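Stage II sporulation E family protein (Thermanaerovibrio acidaminovorans, PDB 3RNR) is of unknown function but belongs to the PP2C protein phosphatase family and so probably removes phosphate from phosphorylated proteins. Local coordinates at residues D9-M19 / G71-R82; D174-S184 / N203-L211. All coordinates share one frame; numbering follows the deposited sequence.

Interaction 1: D9-M19 / G71-R82; sequences DKAYCVVVDGM and GATMAVAAVNLR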
ATOM      1  N   ASP B   9       4.893  -1.760  14.018  1.00 50.41           N
ATOM      2  CA  ASP B   9       5.899  -0.748  14.296  1.00 52.52           C
ATOM      3  C   ASP B   9       6.577  -0.285  13.011  1.00 39.11           C
ATOM      4  O   ASP B   9       7.588   0.414  13.061  1.00 38.81           O
ATOM      5  CB  ASP B   9       6.935  -1.273  15.290  1.00 64.89           C
ATOM      6  CG  ASP B   9       6.362  -1.465  16.685  1.00 79.22           C
ATOM      7  OD1 ASP B   9       5.339  -0.814  17.003  1.00 80.64           O
ATOM      8  OD2 ASP B   9       6.940  -2.262  17.461  1.00 79.72           O
ATOM      9  N   LYS B  10       6.062  -0.736  11.867  1.00 36.13           N
ATOM     10  CA  LYS B  10       6.785  -0.572  10.609  1.00 38.96           C
ATOM     11  C   LYS B  10       6.109   0.289   9.544  1.00 32.16           C
ATOM     12  O   LYS B  10       4.888   0.354   9.454  1.00 34.91           O
ATOM     13  CB  LYS B  10       7.100  -1.948  10.022  1.00 43.26           C
ATOM     14  CG  LYS B  10       7.983  -2.807  10.928  1.00 47.99           C
ATOM     15  CD  LYS B  10       8.347  -4.123  10.272  1.00 44.43           C
ATOM     16  CE  LYS B  10       9.134  -4.994  11.229  1.00 49.84           C
ATOM     17  NZ  LYS B  10       9.132  -6.414  10.797  1.00 44.27           N
ATOM     18  N   ALA B  11       6.933   0.943   8.734  1.00 26.16           N
ATOM     19  CA  ALA B  11       6.468   1.554   7.497  1.00 27.48           C
ATOM     20  C   ALA B  11       7.163   0.771   6.388  1.00 31.50           C
ATOM     21  O   ALA B  11       8.369   0.530   6.469  1.00 30.43           O
ATOM     22  CB  ALA B  11       6.865   3.000   7.436  1.00 25.73           C
ATOM     23  N   TYR B  12       6.418   0.372   5.366  1.00 25.92           N
ATOM     24  CA  TYR B  12       6.962  -0.529   4.349  1.00 21.48           C
ATOM     25  C   TYR B  12       6.678  -0.022   2.954  1.00 23.51           C
ATOM     26  O   TYR B  12       5.798   0.820   2.754  1.00 25.97           O
ATOM     27  CB  TYR B  12       6.368  -1.933   4.509  1.00 21.46           C
ATOM     28  CG  TYR B  12       4.864  -1.975   4.321  1.00 24.08           C
ATOM     29  CD1 TYR B  12       4.298  -2.010   3.046  1.00 26.23           C
ATOM     30  CD2 TYR B  12       4.013  -1.956   5.411  1.00 26.49           C
ATOM     31  CE1 TYR B  12       2.916  -2.046   2.878  1.00 24.19           C
ATOM     32  CE2 TYR B  12       2.641  -1.992   5.252  1.00 28.39           C
ATOM     33  CZ  TYR B  12       2.102  -2.026   3.989  1.00 32.01           C
ATOM     34  OH  TYR B  12       0.734  -2.055   3.847  1.00 27.83           O
ATOM     35  N   CYS B  13       7.413  -0.562   1.988  1.00 21.30           N
ATOM     36  CA  CYS B  13       7.202  -0.235   0.583  1.00 19.81           C
ATOM     37  C   CYS B  13       7.427  -1.487  -0.247  1.00 26.33           C
ATOM     38  O   CYS B  13       8.230  -2.349   0.114  1.00 24.30           O
ATOM     39  CB  CYS B  13       8.159   0.868   0.129  1.00 22.35           C
ATOM     40  SG  CYS B  13       9.945   0.543   0.413  1.00 25.35           S
ATOM     41  N   VAL B  14       6.698  -1.603  -1.348  1.00 25.87           N
ATOM     42  CA  VAL B  14       6.848  -2.762  -2.203  1.00 20.57           C
ATOM     43  C   VAL B  14       6.559  -2.380  -3.652  1.00 23.02           C
ATOM     44  O   VAL B  14       5.711  -1.524  -3.915  1.00 23.50           O
ATOM     45  CB  VAL B  14       5.945  -3.939  -1.722  1.00 26.99           C
ATOM     46  CG1 VAL B  14       4.537  -3.477  -1.467  1.00 27.84           C
ATOM     47  CG2 VAL B  14       5.959  -5.091  -2.742  1.00 34.26           C
ATOM     48  N   VAL B  15       7.294  -2.989  -4.576  1.00 19.45           N
ATOM     49  CA  VAL B  15       6.962  -2.933  -5.987  1.00 19.17           C
ATOM     50  C   VAL B  15       6.892  -4.354  -6.501  1.00 27.92           C
ATOM     51  O   VAL B  15       7.689  -5.210  -6.097  1.00 22.54           O
ATOM     52  CB  VAL B  15       8.007  -2.128  -6.815  1.00 26.01           C
ATOM     53  CG1 VAL B  15       7.950  -0.632  -6.451  1.00 25.14           C
ATOM     54  CG2 VAL B  15       9.440  -2.693  -6.611  1.00 23.09           C
ATOM     55  N   VAL B  16       5.945  -4.601  -7.398  1.00 22.53           N
ATOM     56  CA  VAL B  16       5.760  -5.921  -7.992  1.00 23.25           C
ATOM     57  C   VAL B  16       5.476  -5.762  -9.480  1.00 28.74           C
ATOM     58  O   VAL B  16       4.682  -4.910  -9.862  1.00 31.64           O
ATOM     59  CB  VAL B  16       4.539  -6.644  -7.375  1.00 23.06           C
ATOM     60  CG1 VAL B  16       4.379  -8.013  -8.008  1.00 30.22           C
ATOM     61  CG2 VAL B  16       4.698  -6.801  -5.854  1.00 22.56           C
ATOM     62  N   ASP B  17       6.114  -6.566 -10.323  1.00 24.52           N
ATOM     63  CA  ASP B  17       5.726  -6.577 -11.739  1.00 27.33           C
ATOM     64  C   ASP B  17       5.607  -7.959 -12.348  1.00 26.76           C
ATOM     65  O   ASP B  17       6.469  -8.813 -12.145  1.00 27.97           O
ATOM     66  CB  ASP B  17       6.651  -5.695 -12.574  1.00 30.12           C
ATOM     67  CG  ASP B  17       6.031  -4.339 -12.868  1.00 42.34           C
ATOM     68  OD1 ASP B  17       6.585  -3.314 -12.421  1.00 37.18           O
ATOM     69  OD2 ASP B  17       4.981  -4.324 -13.531  1.00 51.53           O
ATOM     70  N   GLY B  18       4.538  -8.190 -13.102  1.00 24.82           N
ATOM     71  CA  GLY B  18       4.369  -9.485 -13.740  1.00 24.52           C
ATOM     72  C   GLY B  18       5.469  -9.688 -14.763  1.00 26.76           C
ATOM     73  O   GLY B  18       6.035  -8.711 -15.273  1.00 29.73           O
HETATM   74  N   MSE B  19       5.759 -10.944 -15.089  1.00 27.37           N
HETATM   75  CA  MSE B  19       6.817 -11.220 -16.052  1.00 35.56           C
HETATM   76  C   MSE B  19       6.097 -11.190 -17.389  1.00 36.32           C
HETATM   77  O   MSE B  19       5.324 -12.097 -17.720  1.00 32.48           O
HETATM   78  CB  MSE B  19       7.378 -12.640 -15.853  1.00 33.53           C
HETATM   79  CG  MSE B  19       8.042 -12.928 -14.508  1.00 33.10           C
HETATM   80 SE   MSE B  19       9.882 -12.451 -14.603  0.77 53.12          SE
HETATM   81  CE  MSE B  19      10.580 -13.980 -15.597  1.00 32.81           C
ATOM     82  N   GLY B  71       4.696 -15.620 -13.624  1.00 28.90           N
ATOM     83  CA  GLY B  71       5.453 -15.177 -12.467  1.00 24.86           C
ATOM     84  C   GLY B  71       5.554 -13.678 -12.351  1.00 29.37           C
ATOM     85  O   GLY B  71       5.057 -12.951 -13.208  1.00 25.94           O
ATOM     86  N   ALA B  72       6.214 -13.212 -11.291  1.00 21.84           N
ATOM     87  CA  ALA B  72       6.404 -11.785 -11.096  1.00 23.24           C
ATOM     88  C   ALA B  72       7.763 -11.566 -10.461  1.00 19.46           C
ATOM     89  O   ALA B  72       8.349 -12.499  -9.923  1.00 22.36           O
ATOM     90  CB  ALA B  72       5.290 -11.225 -10.190  1.00 22.01           C
ATOM     91  N   THR B  73       8.261 -10.337 -10.514  1.00 21.05           N
ATOM     92  CA  THR B  73       9.485  -9.981  -9.793  1.00 24.02           C
ATOM     93  C   THR B  73       9.047  -8.942  -8.777  1.00 28.02           C
ATOM     94  O   THR B  73       7.995  -8.321  -8.945  1.00 22.93           O
ATOM     95  CB  THR B  73      10.546  -9.364 -10.718  1.00 22.64           C
ATOM     96  OG1 THR B  73       9.978  -8.236 -11.400  1.00 28.66           O
ATOM     97  CG2 THR B  73      10.986 -10.387 -11.758  1.00 25.35           C
HETATM   98  N   MSE B  74       9.802  -8.780  -7.699  1.00 23.03           N
HETATM   99  CA  MSE B  74       9.384  -7.809  -6.690  1.00 25.33           C
HETATM  100  C   MSE B  74      10.555  -7.353  -5.834  1.00 26.47           C
HETATM  101  O   MSE B  74      11.577  -8.028  -5.762  1.00 22.53           O
HETATM  102  CB  MSE B  74       8.298  -8.430  -5.803  1.00 22.07           C
HETATM  103  CG  MSE B  74       8.800  -9.574  -4.930  1.00 22.66           C
HETATM  104 SE   MSE B  74       7.386 -10.344  -3.842  0.78 30.54          SE
HETATM  105  CE  MSE B  74       7.057  -8.817  -2.679  1.00 37.13           C
ATOM    106  N   ALA B  75      10.399  -6.205  -5.184  1.00 20.53           N
ATOM    107  CA  ALA B  75      11.347  -5.782  -4.173  1.00 20.21           C
ATOM    108  C   ALA B  75      10.536  -5.170  -3.042  1.00 24.71           C
ATOM    109  O   ALA B  75       9.535  -4.497  -3.288  1.00 22.45           O
ATOM    110  CB  ALA B  75      12.334  -4.763  -4.744  1.00 19.87           C
ATOM    111  N   VAL B  76      10.968  -5.405  -1.811  1.00 23.38           N
ATOM    112  CA  VAL B  76      10.206  -4.958  -0.648  1.00 23.71           C
ATOM    113  C   VAL B  76      11.153  -4.514   0.469  1.00 23.96           C
ATOM    114  O   VAL B  76      12.247  -5.073   0.636  1.00 23.29           O
ATOM    115  CB  VAL B  76       9.249  -6.073  -0.167  1.00 24.94           C
ATOM    116  CG1 VAL B  76       9.981  -7.394  -0.068  1.00 33.60           C
ATOM    117  CG2 VAL B  76       8.619  -5.703   1.165  1.00 26.91           C
ATOM    118  N   ALA B  77      10.751  -3.502   1.224  1.00 23.36           N
ATOM    119  CA  ALA B  77      11.564  -3.063   2.343  1.00 23.44           C
ATOM    120  C   ALA B  77      10.652  -2.574   3.464  1.00 25.16           C
ATOM    121  O   ALA B  77       9.496  -2.219   3.229  1.00 24.28           O
ATOM    122  CB  ALA B  77      12.533  -1.974   1.899  1.00 20.49           C
ATOM    123  N   ALA B  78      11.155  -2.602   4.691  1.00 24.45           N
ATOM    124  CA  ALA B  78      10.364  -2.128   5.815  1.00 26.45           C
ATOM    125  C   ALA B  78      11.300  -1.452   6.788  1.00 33.87           C
ATOM    126  O   ALA B  78      12.403  -1.941   7.021  1.00 27.62           O
ATOM    127  CB  ALA B  78       9.656  -3.270   6.485  1.00 25.27           C
ATOM    128  N   VAL B  79      10.865  -0.328   7.346  1.00 29.45           N
ATOM    129  CA  VAL B  79      11.652   0.366   8.349  1.00 27.87           C
ATOM    130  C   VAL B  79      10.933   0.254   9.680  1.00 34.34           C
ATOM    131  O   VAL B  79       9.754   0.572   9.776  1.00 34.09           O
ATOM    132  CB  VAL B  79      11.824   1.847   7.994  1.00 30.61           C
ATOM    133  CG1 VAL B  79      12.531   2.597   9.132  1.00 34.99           C
ATOM    134  CG2 VAL B  79      12.589   1.984   6.679  1.00 27.53           C
ATOM    135  N   ASN B  80      11.635  -0.209  10.706  1.00 30.09           N
ATOM    136  CA  ASN B  80      11.022  -0.306  12.015  1.00 32.31           C
ATOM    137  C   ASN B  80      11.047   1.086  12.623  1.00 31.79           C
ATOM    138  O   ASN B  80      12.118   1.668  12.825  1.00 38.85           O
ATOM    139  CB  ASN B  80      11.788  -1.300  12.889  1.00 32.59           C
ATOM    140  CG  ASN B  80      11.141  -1.497  14.249  1.00 42.39           C
ATOM    141  OD1 ASN B  80      10.862  -0.536  14.963  1.00 41.40           O
ATOM    142  ND2 ASN B  80      10.876  -2.743  14.598  1.00 44.68           N
ATOM    143  N   LEU B  81       9.863   1.616  12.914  1.00 32.74           N
ATOM    144  CA  LEU B  81       9.731   2.998  13.370  1.00 34.01           C
ATOM    145  C   LEU B  81      10.185   3.176  14.818  1.00 48.63           C
ATOM    146  O   LEU B  81      10.497   4.287  15.255  1.00 47.44           O
ATOM    147  CB  LEU B  81       8.283   3.469  13.219  1.00 33.73           C
ATOM    148  CG  LEU B  81       7.748   3.475  11.788  1.00 39.59           C
ATOM    149  CD1 LEU B  81       6.272   3.850  11.741  1.00 36.73           C
ATOM    150  CD2 LEU B  81       8.575   4.407  10.913  1.00 43.20           C
ATOM    151  N   ARG B  82      10.182   2.089  15.577  1.00 39.63           N
ATOM    152  CA  ARG B  82      10.615   2.176  16.964  1.00 45.27           C
ATOM    153  C   ARG B  82      12.129   2.353  17.089  1.00 52.34           C
ATOM    154  O   ARG B  82      12.598   3.241  17.801  1.00 47.41           O
ATOM    155  CB  ARG B  82      10.164   0.949  17.753  1.00 48.88           C
ATOM    156  CG  ARG B  82      10.499   1.038  19.237  1.00 71.54           C
ATOM    157  CD  ARG B  82      10.121  -0.228  19.980  1.00 88.70           C
ATOM    158  NE  ARG B  82       8.725  -0.589  19.753  1.00103.05           N
ATOM    159  CZ  ARG B  82       8.111  -1.600  20.359  1.00110.46           C
ATOM    160  NH1 ARG B  82       8.770  -2.347  21.238  1.00112.99           N
ATOM    161  NH2 ARG B  82       6.839  -1.861  20.091  1.00109.13           N
TER
HETATM  162  O   HOH W   1       3.945 -14.221 -16.135  1.00 32.00           O
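Ala11, Cys13, Val15 and Asp17 form hydrogen-bonded pairs with Val79, Ala77, Ala75 and Thr73, the core of an antiparallel ladder between strands 10-18 and 72-80. Val79 N, 2.8 Å from Ala11 O, makes a nearly straight bond (173°). The ladder continues past both strand ends, where Leu81 N gives to Asp9 O and Met19 N to Gly71 O.

Apolar packing differs between the two faces. One is mostly small: Cys13 SG rests 3.9 Å from Ala77 CB, and Val15 CG2 lies 4.0 Å from Ala75 CB. Cys13 and Ala77 touch Val160 of strand 159-164 in the second sheet, and Cys13 and Val15 touch Val162, a close approach consistent with such short side chains. On the other face, beneath helices 25-41 and 46-63, Met74, a selenomethionine, runs alongside Val16, and a bend at its last torsion (chi3 -67°) brings CE to 3.9 Å from Val14 CG2.

Polar side chains gather at the ends. Asp9 OD2 forms a salt bridge with Arg82 NH2 at 2.7 Å, carboxylate and guanidinium planes turned 57° apart, though both side chains are poorly ordered. Asn80 OD1 accepts from Arg82 N in an Asx turn. At the far end Asp17 directs its carboxylate away from strand 72-80, to Ser164 and Arg169.

The chemistry thus implies an apolar, backbone-bonded centre of a PP2C beta sandwich, with buried Asp17 paired at one end and the Asp9-Arg82 salt bridge at the other.

Interaction 2: D174-S184 / N203-L211; sequences DRIAMALSRGS and NATLALVIL. With EDO (1,2-ethanediol), chain Q.
Ala177, Met178 and Ala179 pair in parallel with Ala207, Leu208 and Val209, the two strands of a beta-alpha-beta unit whose helix 186-193 covers one face. Four backbone hydrogen bonds join them, the last from Ile210 N to Ala179 O.

Beneath the helix the branched and long side chains interlock. Leu208 holds CG between its backbone N and carbonyl carbon (chi1 61°), a turn that swings the isobutyl end toward strand 176-181: CD1 lies 3.8 Å from Met178 CB while CD2 faces Met178 CG. Met178, a selenomethionine, starts out beside Leu208, but its end leads away from strand 205-210, and it packs on Ile189 and Leu190 of the helix and on Met178 of the second subunit. Leu180 sends CD2 to two neighbours, crossing Leu208 obliquely and lying side by side with Ile210, whose CG1 is only 3.4 Å away, tighter than usual for two carbons. Long side chains suit this face because they span the gap to the helix, Ile176 reaching Leu190 and Leu180 reaching Ala186.

The opposite face carries Ala177, Ala179, Ala207 and Val209. Their short side chains suit the interior between the sheets: Ala179 CB meets Val209 CG2, and Ala177 and Ala207 both touch Val4 of strand 2-7. Strand 176-181 also pairs antiparallel with a strand of the second subunit, carrying the sheet across the dimer interface.

The N-terminal end is polar. Asp174 turns its carboxylate toward strand 205-210, and its OD2 accepts a hydrogen bond from a water that also donates to Asn203 O. Arg169 is a second partner of Thr205 OG1, whose hydroxyl donates to Asp174 OD1, 2.8 Å away and met nearly along the carboxylate C-O axis.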
ATOM      1  N   ASP B 174       0.566   4.771 -13.467  1.00 36.89           N
ATOM      2  CA  ASP B 174       0.762   4.666 -12.023  1.00 40.92           C
ATOM      3  C   ASP B 174       1.273   5.972 -11.407  1.00 36.17           C
ATOM      4  O   ASP B 174       1.278   7.007 -12.061  1.00 36.74           O
ATOM      5  CB  ASP B 174       1.632   3.449 -11.654  1.00 44.86           C
ATOM      6  CG  ASP B 174       3.103   3.637 -12.001  1.00 55.76           C
ATOM      7  OD1 ASP B 174       3.907   2.756 -11.616  1.00 44.95           O
ATOM      8  OD2 ASP B 174       3.453   4.654 -12.645  1.00 47.44           O
ATOM      9  N   ARG B 175       1.657   5.910 -10.139  1.00 33.77           N
ATOM     10  CA  ARG B 175       2.145   7.063  -9.394  1.00 41.21           C
ATOM     11  C   ARG B 175       3.231   6.569  -8.441  1.00 40.87           C
ATOM     12  O   ARG B 175       3.347   5.371  -8.192  1.00 39.23           O
ATOM     13  CB  ARG B 175       0.991   7.704  -8.597  1.00 34.06           C
ATOM     14  CG  ARG B 175      -0.122   8.316  -9.459  1.00 34.19           C
ATOM     15  CD  ARG B 175       0.343   9.619 -10.073  1.00 35.45           C
ATOM     16  NE  ARG B 175      -0.711  10.349 -10.779  1.00 37.83           N
ATOM     17  CZ  ARG B 175      -1.078  10.103 -12.037  1.00 41.70           C
ATOM     18  NH1 ARG B 175      -0.503   9.126 -12.724  1.00 41.70           N
ATOM     19  NH2 ARG B 175      -2.027  10.822 -12.608  1.00 42.37           N
ATOM     20  N   ILE B 176       4.028   7.480  -7.900  1.00 30.27           N
ATOM     21  CA  ILE B 176       5.017   7.093  -6.906  1.00 29.00           C
ATOM     22  C   ILE B 176       4.316   6.893  -5.558  1.00 31.14           C
ATOM     23  O   ILE B 176       3.445   7.667  -5.210  1.00 35.17           O
ATOM     24  CB  ILE B 176       6.069   8.187  -6.764  1.00 33.42           C
ATOM     25  CG1 ILE B 176       6.690   8.478  -8.136  1.00 43.51           C
ATOM     26  CG2 ILE B 176       7.124   7.780  -5.737  1.00 30.41           C
ATOM     27  CD1 ILE B 176       7.532   9.743  -8.173  1.00 50.33           C
ATOM     28  N   ALA B 177       4.666   5.849  -4.814  1.00 26.43           N
ATOM     29  CA  ALA B 177       4.076   5.668  -3.488  1.00 22.00           C
ATOM     30  C   ALA B 177       5.148   5.959  -2.432  1.00 30.13           C
ATOM     31  O   ALA B 177       6.257   5.441  -2.521  1.00 25.62           O
ATOM     32  CB  ALA B 177       3.537   4.246  -3.324  1.00 22.95           C
HETATM   33  N   MSE B 178       4.824   6.785  -1.442  1.00 26.25           N
HETATM   34  CA  MSE B 178       5.815   7.166  -0.439  1.00 28.76           C
HETATM   35  C   MSE B 178       5.198   7.154   0.942  1.00 26.88           C
HETATM   36  O   MSE B 178       4.085   7.642   1.132  1.00 27.82           O
HETATM   37  CB  MSE B 178       6.328   8.597  -0.673  1.00 30.62           C
HETATM   38  CG  MSE B 178       6.620   8.981  -2.097  1.00 36.51           C
HETATM   39 SE   MSE B 178       7.047  10.907  -2.156  0.83 57.16          SE
HETATM   40  CE  MSE B 178       5.467  11.597  -1.274  1.00106.07           C
ATOM     41  N   ALA B 179       5.946   6.624   1.902  1.00 29.59           N
ATOM     42  CA  ALA B 179       5.596   6.712   3.309  1.00 36.86           C
ATOM     43  C   ALA B 179       6.585   7.667   3.971  1.00 37.98           C
ATOM     44  O   ALA B 179       7.772   7.369   4.009  1.00 34.45           O
ATOM     45  CB  ALA B 179       5.690   5.329   3.939  1.00 32.77           C
ATOM     46  N   LEU B 180       6.102   8.812   4.476  1.00 29.68           N
ATOM     47  CA  LEU B 180       6.958   9.812   5.101  1.00 35.61           C
ATOM     48  C   LEU B 180       6.404  10.216   6.468  1.00 37.69           C
ATOM     49  O   LEU B 180       5.333   9.789   6.871  1.00 37.87           O
ATOM     50  CB  LEU B 180       7.013  11.079   4.242  1.00 40.54           C
ATOM     51  CG  LEU B 180       7.010  10.944   2.723  1.00 46.34           C
ATOM     52  CD1 LEU B 180       6.718  12.290   2.079  1.00 50.21           C
ATOM     53  CD2 LEU B 180       8.353  10.402   2.252  1.00 46.52           C
ATOM     54  N   SER B 181       7.119  11.086   7.158  1.00 45.08           N
ATOM     55  CA  SER B 181       6.592  11.665   8.378  1.00 50.57           C
ATOM     56  C   SER B 181       6.279  13.104   8.020  1.00 54.74           C
ATOM     57  O   SER B 181       6.893  13.658   7.111  1.00 57.77           O
ATOM     58  CB  SER B 181       7.629  11.595   9.500  1.00 47.31           C
ATOM     59  OG  SER B 181       8.667  12.515   9.257  1.00 64.16           O
ATOM     60  N   ARG B 182       5.303  13.704   8.694  1.00 66.32           N
ATOM     61  CA  ARG B 182       4.999  15.110   8.448  1.00 73.61           C
ATOM     62  C   ARG B 182       6.285  15.922   8.582  1.00 80.10           C
ATOM     63  O   ARG B 182       6.477  16.932   7.901  1.00 78.97           O
ATOM     64  CB  ARG B 182       3.936  15.617   9.426  1.00 84.18           C
ATOM     65  CG  ARG B 182       3.123  16.807   8.914  1.00 98.15           C
ATOM     66  CD  ARG B 182       2.175  17.346   9.989  1.00104.60           C
ATOM     67  NE  ARG B 182       0.813  16.811   9.900  1.00105.72           N
ATOM     68  CZ  ARG B 182       0.438  15.626  10.379  1.00104.59           C
ATOM     69  NH1 ARG B 182      -0.820  15.224  10.266  1.00 99.77           N
ATOM     70  NH2 ARG B 182       1.323  14.834  10.969  1.00104.94           N
ATOM     71  N   GLY B 183       7.176  15.440   9.442  1.00 87.03           N
ATOM     72  CA  GLY B 183       8.479  16.045   9.644  1.00 93.01           C
ATOM     73  C   GLY B 183       9.428  16.010   8.457  1.00100.02           C
ATOM     74  O   GLY B 183      10.417  16.743   8.447  1.00 98.55           O
ATOM     75  N   SER B 184       9.150  15.180   7.456  1.00102.88           N
ATOM     76  CA  SER B 184       9.998  15.157   6.269  1.00107.99           C
ATOM     77  C   SER B 184       9.551  16.271   5.323  1.00120.99           C
ATOM     78  O   SER B 184       8.570  16.967   5.601  1.00119.75           O
ATOM     79  CB  SER B 184       9.911  13.797   5.573  1.00100.96           C
ATOM     80  OG  SER B 184      10.353  12.748   6.423  1.00 96.23           O
ATOM     81  N   ASN B 203      10.395   5.508 -16.939  1.00 39.18           N
ATOM     82  CA  ASN B 203       9.091   4.877 -16.716  1.00 43.74           C
ATOM     83  C   ASN B 203       9.023   3.967 -15.476  1.00 45.02           C
ATOM     84  O   ASN B 203       8.060   3.206 -15.301  1.00 39.13           O
ATOM     85  CB  ASN B 203       8.561   4.187 -17.981  1.00 47.39           C
ATOM     86  CG  ASN B 203       9.432   3.033 -18.425  1.00 57.29           C
ATOM     87  OD1 ASN B 203      10.482   2.766 -17.835  1.00 50.47           O
ATOM     88  ND2 ASN B 203       8.993   2.329 -19.467  1.00 60.25           N
ATOM     89  N   ALA B 204      10.080   3.990 -14.664  1.00 33.47           N
ATOM     90  CA  ALA B 204      10.169   3.099 -13.506  1.00 30.06           C
ATOM     91  C   ALA B 204       9.000   3.225 -12.541  1.00 39.38           C
ATOM     92  O   ALA B 204       8.453   4.306 -12.358  1.00 35.07           O
ATOM     93  CB  ALA B 204      11.483   3.333 -12.750  1.00 31.71           C
ATOM     94  N   THR B 205       8.634   2.113 -11.910  1.00 27.52           N
ATOM     95  CA  THR B 205       7.676   2.141 -10.813  1.00 26.68           C
ATOM     96  C   THR B 205       8.471   2.236  -9.521  1.00 30.90           C
ATOM     97  O   THR B 205       9.449   1.506  -9.345  1.00 26.92           O
ATOM     98  CB  THR B 205       6.769   0.879 -10.824  1.00 33.06           C
ATOM     99  OG1 THR B 205       5.950   0.893 -12.002  1.00 33.37           O
ATOM    100  CG2 THR B 205       5.855   0.855  -9.618  1.00 31.36           C
ATOM    101  N   LEU B 206       8.063   3.144  -8.630  1.00 28.75           N
ATOM    102  CA  LEU B 206       8.857   3.492  -7.456  1.00 27.92           C
ATOM    103  C   LEU B 206       8.012   3.471  -6.205  1.00 25.29           C
ATOM    104  O   LEU B 206       6.840   3.859  -6.234  1.00 25.21           O
ATOM    105  CB  LEU B 206       9.438   4.910  -7.599  1.00 28.60           C
ATOM    106  CG  LEU B 206      10.359   5.244  -8.768  1.00 36.08           C
ATOM    107  CD1 LEU B 206      10.786   6.707  -8.685  1.00 35.61           C
ATOM    108  CD2 LEU B 206      11.584   4.318  -8.782  1.00 27.30           C
ATOM    109  N   ALA B 207       8.612   3.022  -5.108  1.00 23.94           N
ATOM    110  CA  ALA B 207       7.995   3.147  -3.798  1.00 25.55           C
ATOM    111  C   ALA B 207       9.105   3.400  -2.801  1.00 26.89           C
ATOM    112  O   ALA B 207      10.222   2.883  -2.943  1.00 25.02           O
ATOM    113  CB  ALA B 207       7.217   1.894  -3.424  1.00 22.24           C
ATOM    114  N   LEU B 208       8.813   4.200  -1.785  1.00 23.44           N
ATOM    115  CA  LEU B 208       9.866   4.560  -0.853  1.00 24.75           C
ATOM    116  C   LEU B 208       9.375   4.793   0.557  1.00 23.56           C
ATOM    117  O   LEU B 208       8.214   5.138   0.781  1.00 25.66           O
ATOM    118  CB  LEU B 208      10.629   5.783  -1.360  1.00 28.36           C
ATOM    119  CG  LEU B 208       9.808   7.041  -1.531  1.00 36.39           C
ATOM    120  CD1 LEU B 208      10.021   7.954  -0.333  1.00 40.30           C
ATOM    121  CD2 LEU B 208      10.228   7.739  -2.823  1.00 42.93           C
ATOM    122  N   VAL B 209      10.268   4.632   1.516  1.00 24.81           N
ATOM    123  CA  VAL B 209      10.008   4.965   2.903  1.00 26.36           C
ATOM    124  C   VAL B 209      11.088   5.893   3.424  1.00 29.12           C
ATOM    125  O   VAL B 209      12.223   5.684   3.146  1.00 29.05           O
ATOM    126  CB  VAL B 209       9.948   3.755   3.794  1.00 25.82           C
ATOM    127  CG1 VAL B 209       9.680   4.166   5.232  1.00 29.94           C
ATOM    128  CG2 VAL B 209       8.946   2.776   3.312  1.00 22.60           C
ATOM    129  N   ILE B 210      10.704   6.926   4.153  1.00 28.81           N
ATOM    130  CA  ILE B 210      11.630   7.816   4.836  1.00 31.12           C
ATOM    131  C   ILE B 210      11.332   7.775   6.318  1.00 34.70           C
ATOM    132  O   ILE B 210      10.211   7.919   6.715  1.00 35.20           O
ATOM    133  CB  ILE B 210      11.490   9.255   4.410  1.00 38.77           C
ATOM    134  CG1 ILE B 210      11.558   9.405   2.909  1.00 37.78           C
ATOM    135  CG2 ILE B 210      12.534  10.106   5.060  1.00 40.31           C
ATOM    136  CD1 ILE B 210      12.785   9.037   2.343  1.00 40.30           C
ATOM    137  N   LEU B 211      12.355   7.559   7.120  1.00 40.24           N
ATOM    138  CA  LEU B 211      12.191   7.489   8.541  1.00 34.43           C
ATOM    139  C   LEU B 211      11.767   8.845   9.120  1.00 33.80           C
ATOM    140  O   LEU B 211      12.390   9.824   8.823  1.00 36.87           O
ATOM    141  CB  LEU B 211      13.477   7.027   9.164  1.00 41.29           C
ATOM    142  CG  LEU B 211      13.472   6.897  10.667  1.00 42.51           C
ATOM    143  CD1 LEU B 211      12.345   6.125  11.127  1.00 40.73           C
ATOM    144  CD2 LEU B 211      14.704   6.305  11.154  1.00 42.54           C
TER
HETATM  145  C1  EDO Q 218       3.443   7.688 -14.622  1.00 77.65           C
HETATM  146  O1  EDO Q 218       2.858   6.543 -15.265  1.00 70.40           O
HETATM  147  C2  EDO Q 218       2.497   8.883 -14.736  1.00 77.24           C
HETATM  148  O2  EDO Q 218       2.903   9.944 -13.857  1.00 73.50           O
HETATM  149  O   HOH W   2       5.813   4.815  -9.533  1.00 28.95           O
HETATM  150  O   HOH W   3       5.309   3.712 -14.457  1.00 57.42           O

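From the N terminus, strand 10-18 leads into helices 25-41 and 46-63, and the chain returns in strand 72-80, so interaction 1 closes a loop of 51 residues that is largely helical. Interaction 2 opens only later: strand 176-181 passes through helix 186-193 to strand 205-210, closing a shorter loop at the C terminus. The two loops follow in series, neither nested nor crossing. One contact lies in each sheet of the sandwich, their centres about 12 Å apart, and they meet face to face, with Val209 CG2 3.8 Å from Cys13 SG and Ala207 packing on Val14 O. Both also reach the second subunit.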